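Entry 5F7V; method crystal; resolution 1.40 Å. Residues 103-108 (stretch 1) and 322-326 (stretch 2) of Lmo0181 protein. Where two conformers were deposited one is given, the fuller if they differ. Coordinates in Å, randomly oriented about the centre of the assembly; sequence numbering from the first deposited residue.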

# COMPACT_ATOMS: atom_id res chain seq x y z
N PRO A 103 -17.60 -11.88 9.92
CA PRO A 103 -16.97 -11.05 8.88
C PRO A 103 -17.83 -9.93 8.27
O PRO A 103 -17.30 -9.05 7.61
N SER A 104 -19.15 -9.93 8.54
CA SER A 104 -20.00 -8.85 8.07
C SER A 104 -19.72 -7.51 8.75
O SER A 104 -20.17 -6.48 8.27
N THR A 105 -18.95 -7.52 9.83
CA THR A 105 -18.54 -6.32 10.52
C THR A 105 -17.23 -5.76 10.02
O THR A 105 -16.79 -4.73 10.54
N LEU A 106 -16.62 -6.43 9.04
CA LEU A 106 -15.35 -5.99 8.49
C LEU A 106 -15.52 -5.31 7.15
O LEU A 106 -16.49 -5.52 6.45
N ASN A 107 -14.55 -4.47 6.78
CA ASN A 107 -14.53 -3.94 5.42
C ASN A 107 -14.51 -5.08 4.41
O ASN A 107 -13.64 -5.95 4.43
N LYS A 108 -15.50 -5.08 3.54
CA LYS A 108 -15.67 -6.22 2.66
C LYS A 108 -14.60 -6.39 1.59
O LYS A 108 -14.20 -7.52 1.31
N PRO A 322 -8.06 -0.47 10.91
CA PRO A 322 -8.49 -1.82 11.25
C PRO A 322 -9.56 -2.31 10.29
O PRO A 322 -10.22 -1.55 9.62
N ALA A 323 -9.67 -3.62 10.22
CA ALA A 323 -10.72 -4.21 9.42
C ALA A 323 -12.14 -3.92 9.89
O ALA A 323 -13.05 -3.85 9.09
N THR A 324 -12.32 -3.78 11.20
CA THR A 324 -13.65 -3.49 11.74
C THR A 324 -14.12 -2.10 11.27
O THR A 324 -13.31 -1.17 11.29
N GLU A 325 -15.38 -1.98 10.84
CA GLU A 325 -16.02 -0.70 10.48
C GLU A 325 -16.80 0.10 11.54
O GLU A 325 -17.39 1.14 11.25
N ASN A 326 -16.84 -0.41 12.75
CA ASN A 326 -17.63 0.21 13.82
C ASN A 326 -17.27 1.70 14.01
O ASN A 326 -16.10 2.06 14.06

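What holds the two backbones together before any side chain is counted? A single beta bridge pairs Leu106 with Thr324, and two hydrogen bonds flank it. Glu325 N donates to Thr105 O at 3.1 Å, nearly straight at 171°, and Asn107 N donates to Ala323 O at 2.8 Å. Each acceptor also takes a CA-H contact from the residue at the bridge: Thr324 CA lies 3.6 Å from Thr105 O, and Leu106 CA lies 3.2 Å from Ala323 O. Leu106 N is not spent on the bridge; it turns back within its own stretch to Pro103 O, 3.1 Å away, closing the short 3-10 segment.

Which side chains supply the apolar packing? Leu106 supplies the apolar side-chain contact from the first stretch, although its CA-to-CB bond points away from the second. With chi1 m and chi2 t, the end of the side chain comes nearer, so that Leu106 CD2 sits 3.9 Å from Ala323 CB, which projects sideways. The same methyl, Leu106 CD2, is 3.7 Å from Thr324 OG1, a contact without a hydrogen bond, since carbon offers that hydroxyl no polar partner. The CA-to-CB bond of Thr324 points away, with chi1 m.

How does the carboxylate of Glu325 find partners? This is the side chain whose CA-to-CB bond points toward the other stretch; chi1 m, chi2 t and a chi3 of -57° carry its carboxylate alongside Leu106 and Asn107. No direct hydrogen bond to the first stretch results. Glu325 OE1 approaches Leu106 O at 3.4 Å, but both are acceptors. Glu325 OE2 lies 3.7 Å from Asn107 CA and is satisfied through water instead. Water 1 donates to Glu325 OE2 at 2.8 Å and accepts from Asn107 ND2 at 2.9 Å; water 2 donates to Glu325 OE2 at 2.9 Å and accepts from Lys108 N at 2.9 Å. One carboxylate oxygen thus receives two water hydrogens, and the waters relay it to a side-chain amide and a backbone NH.

What do the remaining polar side chains do? Asn107, with chi1 t and its CA-to-CB bond sideways, splits its amide: ND2 feeds water 1, while OD1 bonds just beyond the stretch, where the side chain caps a helix. Asn326, also t, caps another helix and makes no side-chain contact across. The hydroxyls of Ser104 and Thr105, both p at chi1, are hydrogen-bonded to residues just before or after one of the stretches. Lys108 has all four chi angles t, and its CA-to-CB bond points away; it joins the water network through its backbone N, which donates to water 2.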

# COMPACT_ATOMS: atom_id res chain seq x y z
CB PRO A 103 -16.48 -12.09 7.88
CG PRO A 103 -17.26 -13.29 8.12
CD PRO A 103 -17.70 -13.29 9.56
CB SER A 104 -21.50 -9.17 8.17
OG SER A 104 -22.00 -9.11 9.49
CB THR A 105 -18.41 -6.57 12.04
OG1 THR A 105 -17.33 -7.49 12.28
CG2 THR A 105 -19.71 -7.06 12.65
CB LEU A 106 -14.43 -7.20 8.31
CG LEU A 106 -14.26 -8.04 9.57
CD1 LEU A 106 -13.17 -9.07 9.26
CD2 LEU A 106 -13.81 -7.20 10.74
CB ASN A 107 -13.31 -3.05 5.24
CG ASN A 107 -13.22 -2.48 3.85
OD1 ASN A 107 -12.94 -3.19 2.89
ND2 ASN A 107 -13.42 -1.16 3.72
CB LYS A 108 -17.00 -6.12 1.96
CG LYS A 108 -17.38 -7.45 1.33
CD LYS A 108 -18.83 -7.50 0.92
CE LYS A 108 -19.06 -8.65 -0.05
NZ LYS A 108 -20.35 -8.44 -0.78
CB PRO A 322 -9.01 -1.66 12.66
CG PRO A 322 -9.59 -0.28 12.64
CD PRO A 322 -8.68 0.55 11.78
CB ALA A 323 -10.51 -5.68 9.31
CB THR A 324 -13.65 -3.63 13.27
OG1 THR A 324 -13.34 -4.99 13.62
CG2 THR A 324 -15.03 -3.25 13.83
CB GLU A 325 -16.98 -0.94 9.33
CG GLU A 325 -16.23 -1.48 8.13
CD GLU A 325 -17.18 -1.83 7.00
OE1 GLU A 325 -18.10 -2.65 7.23
OE2 GLU A 325 -16.96 -1.24 5.92
CB ASN A 326 -17.39 -0.61 15.09
CG ASN A 326 -18.10 -0.05 16.28
OD1 ASN A 326 -17.54 0.82 16.98
ND2 ASN A 326 -19.32 -0.52 16.54
O HOH W 1 -14.70 0.40 5.78
O HOH W 2 -17.42 -2.87 3.57